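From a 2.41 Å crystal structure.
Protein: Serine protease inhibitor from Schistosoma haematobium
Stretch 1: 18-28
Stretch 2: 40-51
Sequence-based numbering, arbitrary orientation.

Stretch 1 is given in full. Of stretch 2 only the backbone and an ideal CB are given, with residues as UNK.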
ATOM      1  N   SER A  18      11.900  12.610   1.078  1.00 30.32           N
ATOM      2  CA  SER A  18      10.579  13.181   0.893  1.00 43.88           C
ATOM      3  C   SER A  18       9.493  12.124   0.986  1.00 38.59           C
ATOM      4  O   SER A  18       8.466  12.313   1.650  1.00 31.86           O
ATOM      5  CB  SER A  18      10.512  13.855  -0.475  1.00 46.16           C
ATOM      6  OG  SER A  18      11.386  14.965  -0.508  1.00 57.50           O
ATOM      7  N   HIS A  19       9.738  11.012   0.304  1.00 26.16           N
ATOM      8  CA  HIS A  19       8.752   9.971   0.173  1.00 26.21           C
ATOM      9  C   HIS A  19       8.562   9.259   1.526  1.00 32.36           C
ATOM     10  O   HIS A  19       7.498   8.692   1.792  1.00 29.32           O
ATOM     11  CB  HIS A  19       9.135   9.022  -0.976  1.00 23.00           C
ATOM     12  CG  HIS A  19      10.315   8.159  -0.677  1.00 33.81           C
ATOM     13  ND1 HIS A  19      11.613   8.626  -0.727  1.00 36.18           N
ATOM     14  CD2 HIS A  19      10.395   6.863  -0.293  1.00 25.25           C
ATOM     15  CE1 HIS A  19      12.443   7.650  -0.407  1.00 39.85           C
ATOM     16  NE2 HIS A  19      11.729   6.569  -0.140  1.00 41.42           N
ATOM     17  N   LYS A  20       9.567   9.333   2.400  1.00 33.05           N
ATOM     18  CA  LYS A  20       9.422   8.766   3.737  1.00 30.25           C
ATOM     19  C   LYS A  20       8.680   9.728   4.655  1.00 27.34           C
ATOM     20  O   LYS A  20       7.940   9.297   5.546  1.00 34.02           O
ATOM     21  CB  LYS A  20      10.771   8.362   4.352  1.00 28.28           C
ATOM     22  CG  LYS A  20      11.409   7.135   3.739  1.00 32.26           C
ATOM     23  CD  LYS A  20      12.552   6.587   4.622  1.00 24.34           C
ATOM     24  CE  LYS A  20      13.233   5.412   3.939  1.00 39.40           C
ATOM     25  NZ  LYS A  20      14.008   4.516   4.878  1.00 38.09           N
ATOM     26  N   ALA A  21       8.895  11.027   4.447  1.00 37.81           N
ATOM     27  CA  ALA A  21       8.156  12.087   5.147  1.00 26.14           C
ATOM     28  C   ALA A  21       6.670  12.015   4.816  1.00 27.03           C
ATOM     29  O   ALA A  21       5.816  12.027   5.709  1.00 32.76           O
ATOM     30  CB  ALA A  21       8.699  13.435   4.751  1.00 31.95           C
ATOM     31  N   PHE A  22       6.369  11.934   3.526  1.00 21.90           N
ATOM     32  CA  PHE A  22       5.000  11.728   3.091  1.00 27.26           C
ATOM     33  C   PHE A  22       4.428  10.485   3.781  1.00 27.27           C
ATOM     34  O   PHE A  22       3.390  10.524   4.423  1.00 25.27           O
ATOM     35  CB  PHE A  22       4.942  11.532   1.570  1.00 21.86           C
ATOM     36  CG  PHE A  22       3.568  11.200   1.077  1.00 28.91           C
ATOM     37  CD1 PHE A  22       2.593  12.191   0.971  1.00 24.08           C
ATOM     38  CD2 PHE A  22       3.219   9.886   0.790  1.00 29.55           C
ATOM     39  CE1 PHE A  22       1.305  11.879   0.555  1.00 28.11           C
ATOM     40  CE2 PHE A  22       1.930   9.555   0.372  1.00 22.52           C
ATOM     41  CZ  PHE A  22       0.970  10.557   0.239  1.00 28.64           C
ATOM     42  N   THR A  23       5.128   9.373   3.622  1.00 25.04           N
ATOM     43  CA  THR A  23       4.683   8.091   4.147  1.00 32.19           C
ATOM     44  C   THR A  23       4.288   8.158   5.621  1.00 21.44           C
ATOM     45  O   THR A  23       3.240   7.675   5.994  1.00 22.90           O
ATOM     46  CB  THR A  23       5.730   6.993   3.904  1.00 24.30           C
ATOM     47  OG1 THR A  23       5.770   6.700   2.496  1.00 29.49           O
ATOM     48  CG2 THR A  23       5.314   5.766   4.629  1.00 30.98           C
ATOM     49  N   HIS A  24       5.103   8.815   6.429  1.00 19.98           N
ATOM     50  CA  HIS A  24       4.805   8.997   7.843  1.00 23.78           C
ATOM     51  C   HIS A  24       3.547   9.836   8.091  1.00 25.21           C
ATOM     52  O   HIS A  24       2.705   9.460   8.895  1.00 31.02           O
ATOM     53  CB  HIS A  24       6.014   9.601   8.590  1.00 21.63           C
ATOM     54  CG  HIS A  24       5.836   9.647  10.078  1.00 37.49           C
ATOM     55  ND1 HIS A  24       6.608  10.440  10.900  1.00 36.12           N
ATOM     56  CD2 HIS A  24       4.965   8.986  10.890  1.00 25.47           C
ATOM     57  CE1 HIS A  24       6.230  10.261  12.159  1.00 32.61           C
ATOM     58  NE2 HIS A  24       5.232   9.392  12.178  1.00 36.33           N
ATOM     59  N   ALA A  25       3.412  10.948   7.369  1.00 23.74           N
ATOM     60  CA  ALA A  25       2.276  11.838   7.534  1.00 23.55           C
ATOM     61  C   ALA A  25       1.024  11.108   7.139  1.00 22.53           C
ATOM     62  O   ALA A  25      -0.028  11.198   7.798  1.00 24.73           O
ATOM     63  CB  ALA A  25       2.442  13.106   6.665  1.00 18.95           C
ATOM     64  N   TYR A  26       1.129  10.383   6.042  1.00 14.29           N
ATOM     65  CA  TYR A  26      -0.016   9.644   5.573  1.00 18.70           C
ATOM     66  C   TYR A  26      -0.438   8.535   6.584  1.00 22.87           C
ATOM     67  O   TYR A  26      -1.622   8.310   6.821  1.00 23.47           O
ATOM     68  CB  TYR A  26       0.266   9.079   4.196  1.00 15.19           C
ATOM     69  CG  TYR A  26      -0.700   8.017   3.796  1.00 20.12           C
ATOM     70  CD1 TYR A  26      -1.990   8.357   3.388  1.00 24.28           C
ATOM     71  CD2 TYR A  26      -0.346   6.656   3.854  1.00 20.76           C
ATOM     72  CE1 TYR A  26      -2.915   7.381   3.019  1.00 23.06           C
ATOM     73  CE2 TYR A  26      -1.251   5.663   3.479  1.00 16.54           C
ATOM     74  CZ  TYR A  26      -2.542   6.042   3.061  1.00 26.72           C
ATOM     75  OH  TYR A  26      -3.470   5.109   2.670  1.00 22.67           O
ATOM     76  N   LEU A  27       0.530   7.857   7.185  1.00 23.58           N
ATOM     77  CA  LEU A  27       0.203   6.720   8.054  1.00 22.13           C
ATOM     78  C   LEU A  27      -0.311   7.159   9.426  1.00 18.26           C
ATOM     79  O   LEU A  27      -1.257   6.581   9.906  1.00 29.83           O
ATOM     80  CB  LEU A  27       1.377   5.736   8.161  1.00 23.91           C
ATOM     81  CG  LEU A  27       1.687   4.844   6.954  1.00 20.34           C
ATOM     82  CD1 LEU A  27       3.000   4.130   7.153  1.00 19.84           C
ATOM     83  CD2 LEU A  27       0.592   3.840   6.687  1.00 15.19           C
ATOM     84  N   SER A  28       0.254   8.215  10.020  1.00 21.72           N
ATOM     85  CA  SER A  28      -0.275   8.712  11.296  1.00 27.87           C
ATOM     86  C   SER A  28      -1.684   9.225  11.223  1.00 24.74           C
ATOM     87  O   SER A  28      -2.338   9.332  12.238  1.00 47.37           O
ATOM     88  CB  SER A  28       0.575   9.800  11.932  1.00 21.51           C
ATOM     89  OG  SER A  28       1.165  10.600  10.952  1.00 35.30           O
ATOM     90  N   UNK A  40      -5.465  -2.186   5.808  1.00 18.24           N
ATOM     91  CA  UNK A  40      -4.511  -2.555   4.767  1.00 22.38           C
ATOM     92  C   UNK A  40      -4.249  -1.327   3.884  1.00 22.17           C
ATOM     93  O   UNK A  40      -5.181  -0.704   3.402  1.00 26.44           O
ATOM     94  CB  UNK A  40      -5.032  -3.729   3.936  1.00 22.38           C
ATOM     95  N   UNK A  41      -2.988  -0.960   3.703  1.00 19.52           N
ATOM     96  CA  UNK A  41      -2.652   0.116   2.790  1.00 23.32           C
ATOM     97  C   UNK A  41      -1.250   0.035   2.154  1.00 26.24           C
ATOM     98  O   UNK A  41      -0.296  -0.481   2.747  1.00 18.60           O
ATOM     99  CB  UNK A  41      -2.782   1.444   3.539  1.00 23.32           C
ATOM    100  N   UNK A  42      -1.141   0.628   0.962  1.00 33.21           N
ATOM    101  CA  UNK A  42       0.138   0.818   0.269  1.00 26.30           C
ATOM    102  C   UNK A  42       0.500   2.293  -0.017  1.00 20.87           C
ATOM    103  O   UNK A  42       0.059   2.887  -1.008  1.00 22.70           O
ATOM    104  CB  UNK A  42       0.104   0.048  -1.053  1.00 26.30           C
ATOM    105  N   UNK A  43       1.321   2.884   0.844  1.00 24.28           N
ATOM    106  CA  UNK A  43       1.581   4.337   0.833  1.00 27.38           C
ATOM    107  C   UNK A  43       2.241   4.883  -0.425  1.00 27.94           C
ATOM    108  O   UNK A  43       2.042   6.071  -0.730  1.00 29.97           O
ATOM    109  CB  UNK A  43       2.467   4.694   2.028  1.00 27.38           C
ATOM    110  N   UNK A  44       3.007   4.059  -1.141  1.00 26.92           N
ATOM    111  CA  UNK A  44       3.707   4.549  -2.343  1.00 33.53           C
ATOM    112  C   UNK A  44       2.760   4.691  -3.540  1.00 27.20           C
ATOM    113  O   UNK A  44       2.988   5.471  -4.446  1.00 25.47           O
ATOM    114  CB  UNK A  44       4.854   3.603  -2.705  1.00 33.53           C
ATOM    115  N   UNK A  45       1.705   3.905  -3.546  1.00 21.76           N
ATOM    116  CA  UNK A  45       0.698   4.034  -4.560  1.00 27.64           C
ATOM    117  C   UNK A  45      -0.059   5.339  -4.435  1.00 26.87           C
ATOM    118  O   UNK A  45      -0.490   5.877  -5.443  1.00 23.01           O
ATOM    119  CB  UNK A  45      -0.270   2.851  -4.493  1.00 27.64           C
ATOM    120  N   UNK A  46      -0.225   5.839  -3.208  1.00 23.25           N
ATOM    121  CA  UNK A  46      -0.850   7.144  -2.992  1.00 23.80           C
ATOM    122  C   UNK A  46       0.095   8.200  -3.528  1.00 22.80           C
ATOM    123  O   UNK A  46      -0.330   9.119  -4.210  1.00 29.92           O
ATOM    124  CB  UNK A  46      -1.167   7.384  -1.515  1.00 23.80           C
ATOM    125  N   UNK A  47       1.387   8.050  -3.227  1.00 25.71           N
ATOM    126  CA  UNK A  47       2.434   8.948  -3.740  1.00 28.15           C
ATOM    127  C   UNK A  47       2.514   9.008  -5.275  1.00 30.03           C
ATOM    128  O   UNK A  47       2.588  10.085  -5.838  1.00 24.88           O
ATOM    129  CB  UNK A  47       3.791   8.506  -3.188  1.00 28.15           C
ATOM    130  N   UNK A  48       2.505   7.857  -5.949  1.00 25.06           N
ATOM    131  CA  UNK A  48       2.533   7.826  -7.410  1.00 24.06           C
ATOM    132  C   UNK A  48       1.276   8.443  -8.036  1.00 31.26           C
ATOM    133  O   UNK A  48       1.356   9.115  -9.043  1.00 29.28           O
ATOM    134  CB  UNK A  48       2.693   6.383  -7.893  1.00 24.06           C
ATOM    135  N   UNK A  49       0.110   8.186  -7.452  1.00 30.43           N
ATOM    136  CA  UNK A  49      -1.147   8.676  -7.999  1.00 33.10           C
ATOM    137  C   UNK A  49      -1.267  10.192  -7.849  1.00 35.44           C
ATOM    138  O   UNK A  49      -1.522  10.908  -8.813  1.00 32.48           O
ATOM    139  CB  UNK A  49      -2.326   7.984  -7.312  1.00 33.10           C
ATOM    140  N   UNK A  50      -1.076  10.665  -6.623  1.00 36.89           N
ATOM    141  CA  UNK A  50      -0.905  12.090  -6.350  1.00 33.38           C
ATOM    142  C   UNK A  50       0.208  12.714  -7.187  1.00 32.66           C
ATOM    143  O   UNK A  50       0.040  13.762  -7.816  1.00 40.81           O
ATOM    144  CB  UNK A  50      -0.612  12.304  -4.864  1.00 33.38           C
ATOM    145  N   UNK A  51       1.365  12.078  -7.169  1.00 29.20           N
ATOM    146  CA  UNK A  51       2.507  12.602  -7.867  1.00 31.06           C
ATOM    147  C   UNK A  51       2.270  12.745  -9.351  1.00 34.77           C
ATOM    148  O   UNK A  51       2.774  13.669  -9.982  1.00 43.27           O
ATOM    149  CB  UNK A  51       3.722  11.706  -7.620  1.00 31.06           C
TER

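Position 40 has extended backbone angles (-151/127), and its ideal CB finds nothing of stretch 1 within 5.5 Å. Many strand-compatible side chains would serve; the residue is Leu-40.

Position 41 continues the strand, but its CA-to-CB bond points toward stretch 1, with the ideal CB 3.8 Å from Tyr-26 OH and 5.2 Å from Leu-27 CD2. Serine or threonine could meet the phenol, and a beta-branched residue would suit the extended backbone. Thr-41 answers both neighbours: Tyr-26 OH donates a hydrogen bond to Thr-41 OG1 (2.7 Å), while Thr-41 CG2 lies 3.8 Å from Leu-27 CD2.

At 42 the CB points away from stretch 1, and the chain is about to turn into a helix, so a side chain able to accept from a free backbone NH is favoured, typically Ser, Thr, Asp or Asn. Cys-42 is found, and its SG accepts from the N of residue 45 (3.5 Å), capping the helix.

At position 43 the ideal CB is 3.9 Å from both Tyr-26 CD2 and Thr-23 OG1, leaving room for something compact and largely apolar. A phi of -63° also admits proline, whose lack of an NH costs little in the first turn of a helix. Pro-43 packs its CB 4.0 Å from Tyr-26 CD2 and its CG 4.3 Å from Leu-27 CD2.

The CB of 44 points sideways, so a long, flexible apolar chain could reach back. Leu-44 does so, bringing CD2 to 4.2 Å from Thr-23 OG1 and to the edge of the His-19 ring. Position 45 is out of reach and undemanding here; it is Gly-45.

Position 46 looks toward two aromatic rings, its ideal CB 4.2 Å from Phe-22 CZ, which suits Val, Ile, Leu or Met. Ile-46 lays CG1 over one face of the Tyr-26 ring and sets CG2 3.9 Å from Phe-22 CZ.

At 47 the ideal CB is 4.2 Å from Phe-22 CE2, and His-19 lies nearby; leucine or methionine would fit. Leu-47 CD1 reaches His-19 CB (3.5 Å) and Phe-22 CD2 (4.1 Å).

Positions 48 and 49 are helical and out of reach, so many side chains would serve; they are Phe-48 and Thr-49, the latter donating from OG1 to Gly-45 O (2.9 Å). Position 50 points toward stretch 1 from farther off, favouring a longer apolar chain: Leu-50 CD2 comes within 4.3 Å of Phe-22 CE1. At 51 the ideal CB would lie 2.7 Å from Leu-47 O, a clash that favours glycine; Gly-51 is found.

Stretch 2 40-51: LTCPLGILFTLG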
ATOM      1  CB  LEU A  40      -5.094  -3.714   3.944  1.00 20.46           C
ATOM      2  CG  LEU A  40      -4.388  -4.187   2.687  1.00 29.51           C
ATOM      3  CD1 LEU A  40      -2.976  -4.564   3.013  1.00 27.33           C
ATOM      4  CD2 LEU A  40      -5.116  -5.352   2.045  1.00 23.88           C
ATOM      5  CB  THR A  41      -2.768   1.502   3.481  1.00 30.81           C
ATOM      6  OG1 THR A  41      -2.825   2.536   2.486  1.00 30.09           O
ATOM      7  CG2 THR A  41      -1.567   1.734   4.431  1.00 27.65           C
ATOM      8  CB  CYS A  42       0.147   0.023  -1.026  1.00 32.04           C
ATOM      9  SG  CYS A  42       1.427   0.694  -2.113  1.00 56.30           S
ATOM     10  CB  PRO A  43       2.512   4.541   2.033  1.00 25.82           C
ATOM     11  CG  PRO A  43       2.360   3.313   2.851  1.00 24.57           C
ATOM     12  CD  PRO A  43       2.005   2.199   1.950  1.00 22.27           C
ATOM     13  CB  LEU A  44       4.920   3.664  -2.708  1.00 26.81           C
ATOM     14  CG  LEU A  44       6.067   3.604  -1.696  1.00 36.95           C
ATOM     15  CD1 LEU A  44       7.225   2.801  -2.264  1.00 42.27           C
ATOM     16  CD2 LEU A  44       6.548   4.983  -1.291  1.00 34.97           C
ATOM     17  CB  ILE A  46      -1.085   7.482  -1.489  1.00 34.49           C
ATOM     18  CG1 ILE A  46      -1.544   6.267  -0.678  1.00 32.61           C
ATOM     19  CG2 ILE A  46      -2.055   8.644  -1.341  1.00 35.31           C
ATOM     20  CD1 ILE A  46      -2.816   5.629  -1.183  1.00 32.77           C
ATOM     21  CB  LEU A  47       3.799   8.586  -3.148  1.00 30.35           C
ATOM     22  CG  LEU A  47       4.966   9.538  -3.428  1.00 22.66           C
ATOM     23  CD1 LEU A  47       5.912   9.587  -2.259  1.00 25.40           C
ATOM     24  CD2 LEU A  47       5.708   9.129  -4.682  1.00 26.61           C
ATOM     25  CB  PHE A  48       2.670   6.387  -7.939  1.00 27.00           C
ATOM     26  CG  PHE A  48       3.967   5.716  -7.571  1.00 42.22           C
ATOM     27  CD1 PHE A  48       4.929   6.378  -6.817  1.00 48.55           C
ATOM     28  CD2 PHE A  48       4.236   4.419  -7.991  1.00 57.04           C
ATOM     29  CE1 PHE A  48       6.125   5.752  -6.485  1.00 40.03           C
ATOM     30  CE2 PHE A  48       5.433   3.791  -7.672  1.00 42.61           C
ATOM     31  CZ  PHE A  48       6.372   4.452  -6.918  1.00 41.25           C
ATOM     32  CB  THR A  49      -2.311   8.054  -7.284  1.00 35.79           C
ATOM     33  OG1 THR A  49      -2.296   6.640  -7.515  1.00 24.52           O
ATOM     34  CG2 THR A  49      -3.614   8.675  -7.780  1.00 37.46           C
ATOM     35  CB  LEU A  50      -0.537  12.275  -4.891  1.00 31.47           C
ATOM     36  CG  LEU A  50      -1.096  13.543  -4.308  1.00 35.15           C
ATOM     37  CD1 LEU A  50      -2.559  13.598  -4.705  1.00 26.52           C
ATOM     38  CD2 LEU A  50      -0.914  13.467  -2.821  1.00 35.28           C
TER
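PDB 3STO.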